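TlmII (Streptoalloteichus hindustanus, PDB 4HVM) probably takes part in tallysomycin biosynthesis as a condensation-type protein of the nonribosomal peptide assembly line, and probably binds phosphopantetheine. Local coordinates at residues A[144-149]-A[282-287]; A[171-176]-A[293-298]; A[278-283]-A[297-302]; A[179-184]-A[330-335]. All coordinates share one frame; numbering follows the deposited sequence.

Contact 1: A[144-149]-A[282-287]; sequences LLDARS and DLRDHL
The guanidinium of Arg-284 meets Asp-146 OD2 at its edge, in plane, and has CB of Arg-148 over one face; the guanidinium of Arg-148 in turn has carboxylate oxygens of Asp-282 and Asp-285 at its edge. Asp-146 and Arg-284 reach for each other tip to tip, their planar groups 60° apart. The main bond runs from Arg-284 NH1 to Asp-146 OD2 at 2.8 Å, nearly straight at 159° and using the syn lone pair; Arg-284 NH2 adds weak bonds to both oxygens. Asp-146 CG sits in the crowded position between its own N and carbonyl carbon (chi1 53°), from where OD1 caps helix 147-161 by accepting from Ser-149 N at 3.0 Å. Arg-284 NH1 also reaches Asp-282 OD1 at 2.9 Å, and that oxygen takes the Arg-284 N-H too, capping helix 283-286. Arg-148, fully extended, pairs through NH1 with Asp-285 OD1 at 3.2 Å and, more loosely, with Asp-282 OD2 at 3.7 Å. Asp-146 holds the place of the aspartate in a degenerate HHxxxDG motif, in which glutamine replaces the second histidine and Ala-147 the glycine; in relatives this aspartate makes a structural salt bridge to an arginine, as here. Three carboxylates face two guanidiniums, so both arginines are likely to stay charged, and Asp-146 is probably held ionised by Arg-284 and by bonds from Leu-296 N and Thr-297.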
loop_
_atom_site.group_PDB
_atom_site.type_symbol
_atom_site.label_atom_id
_atom_site.label_comp_id
_atom_site.label_asym_id
_atom_site.label_seq_id
_atom_site.Cartn_x
_atom_site.Cartn_y
_atom_site.Cartn_z
ATOM N N LEU A 144 8.767 7.508 2.506
ATOM C CA LEU A 144 9.195 7.528 3.897
ATOM C C LEU A 144 8.516 6.413 4.675
ATOM O O LEU A 144 9.162 5.688 5.424
ATOM C CB LEU A 144 8.876 8.878 4.545
ATOM C CG LEU A 144 9.683 10.088 4.068
ATOM C CD1 LEU A 144 9.455 11.271 4.990
ATOM C CD2 LEU A 144 11.161 9.749 3.983
ATOM N N LEU A 145 7.207 6.279 4.489
ATOM C CA LEU A 145 6.430 5.269 5.196
ATOM C C LEU A 145 5.590 4.434 4.235
ATOM O O LEU A 145 4.821 4.978 3.444
ATOM C CB LEU A 145 5.512 5.938 6.221
ATOM C CG LEU A 145 6.170 6.897 7.214
ATOM C CD1 LEU A 145 5.133 7.483 8.158
ATOM C CD2 LEU A 145 7.265 6.194 7.992
ATOM N N ASP A 146 5.742 3.114 4.304
ATOM C CA ASP A 146 4.874 2.215 3.556
ATOM C C ASP A 146 3.621 1.899 4.374
ATOM O O ASP A 146 3.399 2.499 5.428
ATOM C CB ASP A 146 5.611 0.936 3.143
ATOM C CG ASP A 146 6.286 0.232 4.311
ATOM O OD1 ASP A 146 5.971 0.541 5.480
ATOM O OD2 ASP A 146 7.135 -0.648 4.051
ATOM N N ALA A 147 2.814 0.960 3.891
ATOM C CA ALA A 147 1.549 0.616 4.538
ATOM C C ALA A 147 1.697 0.243 6.012
ATOM O O ALA A 147 0.944 0.720 6.862
ATOM C CB ALA A 147 0.858 -0.509 3.771
ATOM N N ARG A 148 2.676 -0.608 6.304
ATOM C CA ARG A 148 2.900 -1.089 7.661
ATOM C C ARG A 148 3.482 -0.007 8.566
ATOM O O ARG A 148 3.106 0.100 9.734
ATOM C CB ARG A 148 3.816 -2.316 7.646
ATOM C CG ARG A 148 4.090 -2.916 9.018
ATOM C CD ARG A 148 4.904 -4.195 8.907
ATOM N NE ARG A 148 5.176 -4.799 10.208
ATOM C CZ ARG A 148 5.807 -5.956 10.378
ATOM N NH1 ARG A 148 6.231 -6.643 9.325
ATOM N NH2 ARG A 148 6.011 -6.430 11.599
ATOM N N SER A 149 4.396 0.793 8.024
ATOM C CA SER A 149 5.090 1.813 8.810
ATOM C C SER A 149 4.158 2.902 9.335
ATOM O O SER A 149 4.419 3.494 10.383
ATOM C CB SER A 149 6.224 2.444 7.996
ATOM O OG SER A 149 7.231 1.485 7.700
ATOM N N ASP A 282 5.808 -7.191 1.526
ATOM C CA ASP A 282 6.567 -6.566 2.600
ATOM C C ASP A 282 7.883 -7.312 2.758
ATOM O O ASP A 282 7.896 -8.496 3.096
ATOM C CB ASP A 282 5.780 -6.599 3.913
ATOM C CG ASP A 282 6.362 -5.677 4.969
ATOM O OD1 ASP A 282 7.536 -5.274 4.828
ATOM O OD2 ASP A 282 5.646 -5.353 5.940
ATOM N N LEU A 283 8.989 -6.616 2.515
ATOM C CA LEU A 283 10.308 -7.239 2.563
ATOM C C LEU A 283 10.773 -7.551 3.987
ATOM O O LEU A 283 11.761 -8.259 4.180
ATOM C CB LEU A 283 11.343 -6.375 1.838
ATOM C CG LEU A 283 11.065 -6.111 0.356
ATOM C CD1 LEU A 283 12.166 -5.270 -0.269
ATOM C CD2 LEU A 283 10.887 -7.420 -0.401
ATOM N N ARG A 284 10.062 -7.016 4.976
ATOM C CA ARG A 284 10.364 -7.292 6.376
ATOM C C ARG A 284 10.121 -8.762 6.697
ATOM O O ARG A 284 10.954 -9.418 7.319
ATOM C CB ARG A 284 9.502 -6.421 7.294
ATOM C CG ARG A 284 9.754 -4.924 7.192
ATOM C CD ARG A 284 8.750 -4.152 8.035
ATOM N NE ARG A 284 8.923 -2.708 7.909
ATOM C CZ ARG A 284 8.419 -1.981 6.919
ATOM N NH1 ARG A 284 7.708 -2.562 5.962
ATOM N NH2 ARG A 284 8.626 -0.672 6.884
ATOM N N ASP A 285 8.970 -9.271 6.271
ATOM C CA ASP A 285 8.593 -10.651 6.547
ATOM C C ASP A 285 9.346 -11.614 5.639
ATOM O O ASP A 285 9.799 -12.672 6.076
ATOM C CB ASP A 285 7.086 -10.837 6.358
ATOM C CG ASP A 285 6.269 -9.942 7.270
ATOM O OD1 ASP A 285 6.715 -9.698 8.413
ATOM O OD2 ASP A 285 5.184 -9.484 6.847
ATOM N N HIS A 286 9.475 -11.236 4.371
ATOM C CA HIS A 286 10.075 -12.100 3.359
ATOM C C HIS A 286 11.592 -12.237 3.494
ATOM O O HIS A 286 12.152 -13.307 3.245
ATOM C CB HIS A 286 9.717 -11.591 1.962
ATOM C CG HIS A 286 10.317 -12.400 0.855
ATOM N ND1 HIS A 286 11.187 -11.865 -0.071
ATOM C CD2 HIS A 286 10.179 -13.707 0.531
ATOM C CE1 HIS A 286 11.556 -12.807 -0.920
ATOM N NE2 HIS A 286 10.960 -13.934 -0.575
ATOM N N LEU A 287 12.254 -11.151 3.881
ATOM C CA LEU A 287 13.713 -11.144 3.974
ATOM C C LEU A 287 14.227 -11.056 5.407
ATOM O O LEU A 287 15.428 -10.900 5.638
ATOM C CB LEU A 287 14.298 -10.009 3.132
ATOM C CG LEU A 287 14.159 -10.157 1.614
ATOM C CD1 LEU A 287 14.894 -9.040 0.882
ATOM C CD2 LEU A 287 14.652 -11.521 1.150
#

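Contact 2: A[171-176]-A[293-298]; sequences RDFAEV and VGPLTD
Phe-173 carries this contact. Its CG is anti to the backbone N (chi1 177°), which sends the ring across the loop that leads into strand 297-305, the side chains of Phe-173 and Pro-295 crossing at about a right angle. CD of Pro-295 sits over one ring face, 4.0 Å from the centroid of the Phe-173 ring and 24° off its normal, a CH-pi contact displaced toward the rim. Leu-296 CG stands beside its backbone N, anti to the carbonyl carbon, and an extended chi2 carries CD2 to the ring edge, 4.3 Å from Phe-173 CE1, and CD1 to 4.5 Å from Val-176 CG2. Nearer the backbone, Phe-173 CB lies 3.5 Å from Val-293 O. Gly-294 passes beside the ring with phi 158°, a conformation in which a side chain would press on the preceding carbonyl and on Phe-173 itself. Residues 171-176 resemble part of the YxDFAVW (C4) core motif of condensation domains and 293-298 part of the (I/V)GxFVNT (C5) motif, so the contact probably joins these two motifs. An alanine at Phe-173 would remove the ring and would probably loosen the packing around Pro-295 and Leu-296. The helical turn at 173-175 opens with an Asx turn, Asp-172 OD1 accepting from Ala-174 N at 3.1 Å. Arg-171, extended, bridges through NE to Glu-175 OE1 at 2.9 Å, while Val-176 CG1 lies over the centre of its guanidinium.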
loop_
_atom_site.group_PDB
_atom_site.type_symbol
_atom_site.label_atom_id
_atom_site.label_comp_id
_atom_site.label_asym_id
_atom_site.label_seq_id
_atom_site.Cartn_x
_atom_site.Cartn_y
_atom_site.Cartn_z
ATOM N N ARG A 171 14.130 -0.733 14.808
ATOM C CA ARG A 171 15.386 -0.704 14.070
ATOM C C ARG A 171 15.390 0.477 13.107
ATOM O O ARG A 171 14.489 0.605 12.279
ATOM C CB ARG A 171 15.568 -2.007 13.295
ATOM C CG ARG A 171 16.917 -2.152 12.615
ATOM C CD ARG A 171 16.980 -3.449 11.828
ATOM N NE ARG A 171 18.287 -3.675 11.221
ATOM C CZ ARG A 171 18.535 -4.613 10.313
ATOM N NH1 ARG A 171 17.561 -5.412 9.895
ATOM N NH2 ARG A 171 19.758 -4.748 9.818
ATOM N N ASP A 172 16.402 1.333 13.219
ATOM C CA ASP A 172 16.502 2.527 12.382
ATOM C C ASP A 172 16.667 2.146 10.911
ATOM O O ASP A 172 17.377 1.195 10.580
ATOM C CB ASP A 172 17.664 3.414 12.849
ATOM C CG ASP A 172 17.548 4.852 12.359
ATOM O OD1 ASP A 172 17.076 5.072 11.221
ATOM O OD2 ASP A 172 17.935 5.768 13.117
ATOM N N PHE A 173 15.999 2.893 10.037
ATOM C CA PHE A 173 16.042 2.635 8.603
ATOM C C PHE A 173 17.435 2.852 8.031
ATOM O O PHE A 173 17.774 2.309 6.981
ATOM C CB PHE A 173 15.034 3.525 7.872
ATOM C CG PHE A 173 15.067 3.376 6.378
ATOM C CD1 PHE A 173 14.506 2.266 5.772
ATOM C CD2 PHE A 173 15.656 4.344 5.580
ATOM C CE1 PHE A 173 14.532 2.122 4.401
ATOM C CE2 PHE A 173 15.684 4.205 4.206
ATOM C CZ PHE A 173 15.121 3.091 3.616
ATOM N N ALA A 174 18.238 3.645 8.728
ATOM C CA ALA A 174 19.598 3.941 8.299
ATOM C C ALA A 174 20.438 2.671 8.145
ATOM O O ALA A 174 21.354 2.612 7.322
ATOM C CB ALA A 174 20.252 4.896 9.279
ATOM N N GLU A 175 20.116 1.654 8.936
ATOM C CA GLU A 175 20.861 0.399 8.906
ATOM C C GLU A 175 20.580 -0.409 7.642
ATOM O O GLU A 175 21.388 -1.252 7.248
ATOM C CB GLU A 175 20.544 -0.448 10.141
ATOM C CG GLU A 175 20.872 0.216 11.469
ATOM C CD GLU A 175 20.621 -0.699 12.657
ATOM O OE1 GLU A 175 20.282 -1.883 12.438
ATOM O OE2 GLU A 175 20.765 -0.231 13.807
ATOM N N VAL A 176 19.437 -0.154 7.011
ATOM C CA VAL A 176 19.031 -0.916 5.832
ATOM C C VAL A 176 18.801 -0.036 4.604
ATOM O O VAL A 176 18.246 -0.489 3.605
ATOM C CB VAL A 176 17.756 -1.744 6.101
ATOM C CG1 VAL A 176 18.014 -2.773 7.190
ATOM C CG2 VAL A 176 16.601 -0.833 6.484
ATOM N N VAL A 293 10.936 0.999 10.592
ATOM C CA VAL A 293 10.038 2.026 10.082
ATOM C C VAL A 293 10.661 2.637 8.837
ATOM O O VAL A 293 11.727 3.248 8.909
ATOM C CB VAL A 293 9.783 3.140 11.125
ATOM C CG1 VAL A 293 9.058 4.321 10.496
ATOM C CG2 VAL A 293 8.989 2.600 12.297
ATOM N N GLY A 294 9.999 2.459 7.697
ATOM C CA GLY A 294 10.491 2.981 6.436
ATOM C C GLY A 294 9.934 2.272 5.217
ATOM O O GLY A 294 9.111 1.363 5.337
ATOM N N PRO A 295 10.384 2.688 4.025
ATOM C CA PRO A 295 9.947 2.082 2.763
ATOM C C PRO A 295 10.603 0.728 2.505
ATOM O O PRO A 295 11.741 0.670 2.039
ATOM C CB PRO A 295 10.405 3.097 1.714
ATOM C CG PRO A 295 11.588 3.762 2.331
ATOM C CD PRO A 295 11.318 3.808 3.810
ATOM N N LEU A 296 9.878 -0.348 2.797
ATOM C CA LEU A 296 10.376 -1.699 2.573
ATOM C C LEU A 296 9.320 -2.579 1.900
ATOM O O LEU A 296 9.359 -3.805 1.999
ATOM C CB LEU A 296 10.842 -2.319 3.893
ATOM C CG LEU A 296 12.131 -1.730 4.473
ATOM C CD1 LEU A 296 12.472 -2.394 5.790
ATOM C CD2 LEU A 296 13.285 -1.869 3.489
ATOM N N THR A 297 8.376 -1.941 1.217
ATOM C CA THR A 297 7.330 -2.660 0.505
ATOM C C THR A 297 7.497 -2.445 -0.993
ATOM O O THR A 297 7.670 -1.316 -1.452
ATOM C CB THR A 297 5.926 -2.196 0.932
ATOM O OG1 THR A 297 5.772 -2.368 2.347
ATOM C CG2 THR A 297 4.857 -2.998 0.205
ATOM N N ASP A 298 7.451 -3.536 -1.750
ATOM C CA ASP A 298 7.622 -3.471 -3.194
ATOM C C ASP A 298 6.544 -4.282 -3.904
ATOM O O ASP A 298 5.903 -5.141 -3.300
ATOM C CB ASP A 298 9.007 -3.985 -3.581
ATOM C CG ASP A 298 9.395 -3.608 -4.996
ATOM O OD1 ASP A 298 8.884 -2.591 -5.518
ATOM O OD2 ASP A 298 10.225 -4.330 -5.582
#

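Contact 3: A[278-283]-A[297-302]; sequences STEVDL and TDRVVF
Strands 278-282 and 297-302 run antiparallel, their short axes at 140°, with 297-305 at one border of the six-stranded sheet. Thr-279 with Val-300 and Val-281 with Asp-298 are the hydrogen-bonded pairs; the straightest on the acceptor side is Val-300 N to Thr-279 O at 2.8 Å, lying almost along the C=O axis. Glu-280 can be followed outward on the face it shares with Thr-297 and Arg-299. Its CB meets Thr-297 CG2 at 3.8 Å. CG, placed beside the backbone N, lies 3.7 Å from Arg-299 CG, the two chains running side by side. The chain then bends at chi2 (108°), and OE2 hydrogen-bonds to His-362, beyond both strands. On the other face Thr-279 CG2 approaches Phe-302 CE1 at 3.5 Å and Val-300 CG2 at 3.9 Å, while Val-281 CG2 meets Val-300 CG2; Phe-325 of helix 314-330 packs against this apolar patch. Glu-280 OE2 stays 5.5 Å from Arg-299 NE, so the opposite charges probably attract only at a distance: this pair meets through methylenes and adds little directional holding, and the polar links between the strands are the four backbone bonds.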
loop_
_atom_site.group_PDB
_atom_site.type_symbol
_atom_site.label_atom_id
_atom_site.label_comp_id
_atom_site.label_asym_id
_atom_site.label_seq_id
_atom_site.Cartn_x
_atom_site.Cartn_y
_atom_site.Cartn_z
ATOM N N SER A 278 -0.727 -7.698 -10.287
ATOM C CA SER A 278 0.288 -7.023 -9.493
ATOM C C SER A 278 -0.150 -6.947 -8.035
ATOM O O SER A 278 -1.296 -6.608 -7.742
ATOM C CB SER A 278 0.546 -5.616 -10.033
ATOM O OG SER A 278 1.399 -4.888 -9.166
ATOM N N THR A 279 0.760 -7.269 -7.123
ATOM C CA THR A 279 0.474 -7.145 -5.698
ATOM C C THR A 279 1.720 -6.701 -4.945
ATOM O O THR A 279 2.833 -6.814 -5.458
ATOM C CB THR A 279 -0.049 -8.468 -5.103
ATOM O OG1 THR A 279 -0.492 -8.253 -3.756
ATOM C CG2 THR A 279 1.037 -9.532 -5.116
ATOM N N GLU A 280 1.536 -6.200 -3.728
ATOM C CA GLU A 280 2.666 -5.744 -2.926
ATOM C C GLU A 280 3.250 -6.861 -2.066
ATOM O O GLU A 280 2.587 -7.859 -1.787
ATOM C CB GLU A 280 2.269 -4.555 -2.048
ATOM C CG GLU A 280 2.059 -3.264 -2.817
ATOM C CD GLU A 280 0.600 -2.870 -2.907
ATOM O OE1 GLU A 280 -0.080 -2.874 -1.859
ATOM O OE2 GLU A 280 0.139 -2.556 -4.026
ATOM N N VAL A 281 4.504 -6.683 -1.664
ATOM C CA VAL A 281 5.185 -7.622 -0.785
ATOM C C VAL A 281 5.991 -6.853 0.253
ATOM O O VAL A 281 6.754 -5.956 -0.096
ATOM C CB VAL A 281 6.127 -8.548 -1.578
ATOM C CG1 VAL A 281 7.125 -9.225 -0.651
ATOM C CG2 VAL A 281 5.327 -9.582 -2.348
ATOM N N ASP A 282 5.808 -7.191 1.526
ATOM C CA ASP A 282 6.567 -6.566 2.600
ATOM C C ASP A 282 7.883 -7.312 2.758
ATOM O O ASP A 282 7.896 -8.496 3.096
ATOM C CB ASP A 282 5.780 -6.599 3.913
ATOM C CG ASP A 282 6.362 -5.677 4.969
ATOM O OD1 ASP A 282 7.536 -5.274 4.828
ATOM O OD2 ASP A 282 5.646 -5.353 5.940
ATOM N N LEU A 283 8.989 -6.616 2.515
ATOM C CA LEU A 283 10.308 -7.239 2.563
ATOM C C LEU A 283 10.773 -7.551 3.987
ATOM O O LEU A 283 11.761 -8.259 4.180
ATOM C CB LEU A 283 11.343 -6.375 1.838
ATOM C CG LEU A 283 11.065 -6.111 0.356
ATOM C CD1 LEU A 283 12.166 -5.270 -0.269
ATOM C CD2 LEU A 283 10.887 -7.420 -0.401
ATOM N N THR A 297 8.376 -1.941 1.217
ATOM C CA THR A 297 7.330 -2.660 0.505
ATOM C C THR A 297 7.497 -2.445 -0.993
ATOM O O THR A 297 7.670 -1.316 -1.452
ATOM C CB THR A 297 5.926 -2.196 0.932
ATOM O OG1 THR A 297 5.772 -2.368 2.347
ATOM C CG2 THR A 297 4.857 -2.998 0.205
ATOM N N ASP A 298 7.451 -3.536 -1.750
ATOM C CA ASP A 298 7.622 -3.471 -3.194
ATOM C C ASP A 298 6.544 -4.282 -3.904
ATOM O O ASP A 298 5.903 -5.141 -3.300
ATOM C CB ASP A 298 9.007 -3.985 -3.581
ATOM C CG ASP A 298 9.395 -3.608 -4.996
ATOM O OD1 ASP A 298 8.884 -2.591 -5.518
ATOM O OD2 ASP A 298 10.225 -4.330 -5.582
ATOM N N ARG A 299 6.348 -4.001 -5.188
ATOM C CA ARG A 299 5.346 -4.699 -5.985
ATOM C C ARG A 299 5.964 -5.815 -6.826
ATOM O O ARG A 299 7.033 -5.643 -7.414
ATOM C CB ARG A 299 4.608 -3.710 -6.888
ATOM C CG ARG A 299 3.650 -2.793 -6.148
ATOM C CD ARG A 299 3.082 -1.731 -7.077
ATOM N NE ARG A 299 4.073 -0.715 -7.419
ATOM C CZ ARG A 299 3.850 0.302 -8.246
ATOM N NH1 ARG A 299 2.666 0.442 -8.828
ATOM N NH2 ARG A 299 4.815 1.179 -8.493
ATOM N N VAL A 300 5.292 -6.961 -6.871
ATOM C CA VAL A 300 5.717 -8.059 -7.733
ATOM C C VAL A 300 4.665 -8.352 -8.803
ATOM O O VAL A 300 3.466 -8.241 -8.553
ATOM C CB VAL A 300 6.038 -9.337 -6.928
ATOM C CG1 VAL A 300 7.158 -9.068 -5.940
ATOM C CG2 VAL A 300 4.806 -9.841 -6.203
ATOM N N VAL A 301 5.122 -8.708 -9.999
ATOM C CA VAL A 301 4.223 -9.048 -11.094
ATOM C C VAL A 301 4.240 -10.555 -11.322
ATOM O O VAL A 301 5.299 -11.142 -11.546
ATOM C CB VAL A 301 4.631 -8.331 -12.391
ATOM C CG1 VAL A 301 3.717 -8.737 -13.534
ATOM C CG2 VAL A 301 4.609 -6.824 -12.185
ATOM N N PHE A 302 3.070 -11.183 -11.247
ATOM C CA PHE A 302 2.964 -12.630 -11.416
ATOM C C PHE A 302 1.784 -12.998 -12.305
ATOM O O PHE A 302 0.836 -12.226 -12.438
ATOM C CB PHE A 302 2.843 -13.335 -10.061
ATOM C CG PHE A 302 1.582 -13.011 -9.314
ATOM C CD1 PHE A 302 1.463 -11.826 -8.608
ATOM C CD2 PHE A 302 0.521 -13.900 -9.302
ATOM C CE1 PHE A 302 0.305 -11.530 -7.920
ATOM C CE2 PHE A 302 -0.635 -13.611 -8.613
ATOM C CZ PHE A 302 -0.744 -12.425 -7.922
#

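Contact 4: A[179-184]-A[330-335]; sequences FHPLDR and VHYLPY
Two irregular loops meet here without a hydrogen bond between them, their backbones closest at Leu-182 CA and Leu-333 CA, 7.9 Å apart. Leu-182, with CG anti to its carbonyl carbon, does most of the touching. Its CD1 meets Leu-333 CD1 at 3.6 Å, the two side chains crossing at about a right angle, and also comes tip to tip with the Pro-334 ring, 3.7 Å from CD. Its other methyl, CD2, lies 3.9 Å from Tyr-332 O, an oxygen that accepts a hydrogen bond from Arg-191. The Tyr-332 ring, swung out with CG anti to the backbone N (chi1 170°), is approached obliquely by Pro-181, whose CG is 3.8 Å from CE2 of the tyrosine. Its hydroxyl is engaged beyond the loops with Asp-298. His-180 also braces its own loop: ND1 accepts from Leu-182 N at 3.0 Å, with the nitrogen only 2° out of the ring plane, a geometry consistent with a neutral ring protonated on NE2. That bond fixes the ring's turn and brings CE1 to 4.1 Å from Pro-334 CG. An alanine at His-180 would lose the bond and the ring's contacts with Pro-334 and Phe-18, and would probably let the backbone at Leu-182 shift, disturbing its fit against Leu-333 and Pro-334. Phe-18 of helix 18-27 packs on His-180, Pro-181, Tyr-332 and Pro-334. The site joins the approach to helix 185-198 with the turn between helices 314-330 and 335-344, consistent with the linking region between the two halves of a condensation-domain fold.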
loop_
_atom_site.group_PDB
_atom_site.type_symbol
_atom_site.label_atom_id
_atom_site.label_comp_id
_atom_site.label_asym_id
_atom_site.label_seq_id
_atom_site.Cartn_x
_atom_site.Cartn_y
_atom_site.Cartn_z
ATOM N N PHE A 179 20.705 -1.413 1.920
ATOM C CA PHE A 179 20.349 -2.805 1.662
ATOM C C PHE A 179 19.681 -3.008 0.307
ATOM O O PHE A 179 18.851 -2.205 -0.122
ATOM C CB PHE A 179 19.456 -3.360 2.774
ATOM C CG PHE A 179 18.967 -4.756 2.514
ATOM C CD1 PHE A 179 19.823 -5.838 2.649
ATOM C CD2 PHE A 179 17.652 -4.987 2.139
ATOM C CE1 PHE A 179 19.380 -7.124 2.411
ATOM C CE2 PHE A 179 17.201 -6.272 1.901
ATOM C CZ PHE A 179 18.068 -7.342 2.037
ATOM N N HIS A 180 20.051 -4.099 -0.357
ATOM C CA HIS A 180 19.483 -4.462 -1.649
ATOM C C HIS A 180 19.444 -5.981 -1.759
ATOM O O HIS A 180 20.470 -6.642 -1.607
ATOM C CB HIS A 180 20.326 -3.877 -2.784
ATOM C CG HIS A 180 19.601 -3.776 -4.091
ATOM N ND1 HIS A 180 19.193 -4.882 -4.805
ATOM C CD2 HIS A 180 19.221 -2.699 -4.817
ATOM C CE1 HIS A 180 18.587 -4.489 -5.913
ATOM N NE2 HIS A 180 18.592 -3.169 -5.943
ATOM N N PRO A 181 18.255 -6.541 -2.021
ATOM C CA PRO A 181 18.064 -7.992 -2.127
ATOM C C PRO A 181 18.938 -8.609 -3.214
ATOM O O PRO A 181 19.200 -9.811 -3.181
ATOM C CB PRO A 181 16.587 -8.119 -2.513
ATOM C CG PRO A 181 15.954 -6.877 -2.009
ATOM C CD PRO A 181 16.990 -5.808 -2.194
ATOM N N LEU A 182 19.378 -7.787 -4.162
ATOM C CA LEU A 182 20.228 -8.240 -5.257
ATOM C C LEU A 182 21.612 -7.607 -5.158
ATOM O O LEU A 182 22.129 -7.050 -6.128
ATOM C CB LEU A 182 19.585 -7.903 -6.600
ATOM C CG LEU A 182 18.130 -8.340 -6.754
ATOM C CD1 LEU A 182 17.618 -8.002 -8.140
ATOM C CD2 LEU A 182 17.978 -9.827 -6.476
ATOM N N ASP A 183 22.205 -7.690 -3.973
ATOM C CA ASP A 183 23.514 -7.097 -3.740
ATOM C C ASP A 183 24.603 -7.803 -4.547
ATOM O O ASP A 183 25.526 -7.160 -5.050
ATOM C CB ASP A 183 23.853 -7.111 -2.248
ATOM C CG ASP A 183 24.896 -6.070 -1.876
ATOM O OD1 ASP A 183 24.547 -4.869 -1.824
ATOM O OD2 ASP A 183 26.060 -6.454 -1.628
ATOM N N ARG A 184 24.493 -9.125 -4.664
ATOM C CA ARG A 184 25.427 -9.891 -5.480
ATOM C C ARG A 184 25.113 -9.705 -6.956
ATOM O O ARG A 184 23.962 -9.817 -7.371
ATOM C CB ARG A 184 25.387 -11.378 -5.123
ATOM C CG ARG A 184 26.221 -11.741 -3.908
ATOM C CD ARG A 184 26.609 -13.213 -3.919
ATOM N NE ARG A 184 25.444 -14.088 -3.859
ATOM C CZ ARG A 184 25.304 -15.196 -4.579
ATOM N NH1 ARG A 184 24.208 -15.931 -4.457
ATOM N NH2 ARG A 184 26.260 -15.568 -5.419
ATOM N N VAL A 330 10.466 -15.995 -5.994
ATOM C CA VAL A 330 11.746 -16.697 -6.074
ATOM C C VAL A 330 12.714 -15.955 -6.992
ATOM O O VAL A 330 13.896 -15.802 -6.674
ATOM C CB VAL A 330 11.568 -18.151 -6.574
ATOM C CG1 VAL A 330 12.890 -18.721 -7.067
ATOM C CG2 VAL A 330 10.992 -19.021 -5.476
ATOM N N HIS A 331 12.198 -15.478 -8.121
ATOM C CA HIS A 331 13.001 -14.724 -9.081
ATOM C C HIS A 331 12.751 -13.223 -8.962
ATOM O O HIS A 331 12.569 -12.530 -9.966
ATOM C CB HIS A 331 12.707 -15.195 -10.505
ATOM C CG HIS A 331 12.893 -16.667 -10.701
ATOM N ND1 HIS A 331 11.875 -17.578 -10.514
ATOM C CD2 HIS A 331 13.982 -17.389 -11.055
ATOM C CE1 HIS A 331 12.327 -18.796 -10.753
ATOM N NE2 HIS A 331 13.604 -18.709 -11.084
ATOM N N TYR A 332 12.760 -12.729 -7.729
ATOM C CA TYR A 332 12.436 -11.336 -7.450
ATOM C C TYR A 332 13.347 -10.345 -8.166
ATOM O O TYR A 332 14.566 -10.512 -8.213
ATOM C CB TYR A 332 12.447 -11.068 -5.942
ATOM C CG TYR A 332 12.344 -9.603 -5.574
ATOM C CD1 TYR A 332 11.145 -8.914 -5.708
ATOM C CD2 TYR A 332 13.446 -8.911 -5.084
ATOM C CE1 TYR A 332 11.044 -7.576 -5.372
ATOM C CE2 TYR A 332 13.356 -7.572 -4.744
ATOM C CZ TYR A 332 12.151 -6.911 -4.891
ATOM O OH TYR A 332 12.047 -5.582 -4.559
ATOM N N LEU A 333 12.723 -9.322 -8.737
ATOM C CA LEU A 333 13.418 -8.180 -9.313
ATOM C C LEU A 333 12.551 -6.962 -9.021
ATOM O O LEU A 333 11.350 -6.980 -9.305
ATOM C CB LEU A 333 13.599 -8.361 -10.821
ATOM C CG LEU A 333 14.388 -7.281 -11.564
ATOM C CD1 LEU A 333 15.872 -7.361 -11.231
ATOM C CD2 LEU A 333 14.165 -7.382 -13.065
ATOM N N PRO A 334 13.148 -5.915 -8.428
ATOM C CA PRO A 334 12.422 -4.707 -8.021
ATOM C C PRO A 334 11.502 -4.177 -9.120
ATOM O O PRO A 334 11.890 -4.142 -10.290
ATOM C CB PRO A 334 13.547 -3.713 -7.732
ATOM C CG PRO A 334 14.688 -4.567 -7.300
ATOM C CD PRO A 334 14.590 -5.816 -8.138
ATOM N N TYR A 335 10.290 -3.785 -8.732
ATOM C CA TYR A 335 9.260 -3.377 -9.682
ATOM C C TYR A 335 9.725 -2.280 -10.627
ATOM O O TYR A 335 9.380 -2.288 -11.807
ATOM C CB TYR A 335 7.997 -2.930 -8.946
ATOM C CG TYR A 335 6.838 -2.604 -9.858
ATOM C CD1 TYR A 335 6.036 -3.609 -10.374
ATOM C CD2 TYR A 335 6.541 -1.289 -10.196
ATOM C CE1 TYR A 335 4.975 -3.317 -11.204
ATOM C CE2 TYR A 335 5.479 -0.986 -11.028
ATOM C CZ TYR A 335 4.700 -2.004 -11.528
ATOM O OH TYR A 335 3.642 -1.710 -12.357
#

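Overall arrangement
Along the chain the first segments come as 144-149, 171-176 and 179-184; then 278-283 and 282-287 overlap, followed by 293-298, 297-302 and 330-335. Contacts 1, 2 and 4 alternate in sequence, and contact 3 falls between the two segments of contact 4. Contacts 1 and 2 are closest, centres about 7 Å apart; contacts 3 and 4 lie about 12 Å apart. Contacts 2 and 3 share strand 297-305, whereas contacts 1 and 3 share Asp-282 and Leu-283, where strand 274-282 passes into helix 283-286. Asp-298 reaches contact 4 through Tyr-332. Contact 3 builds the border of the six-stranded sheet; contacts 1, 2 and 4 join the earlier chain to that border and the loops beside it.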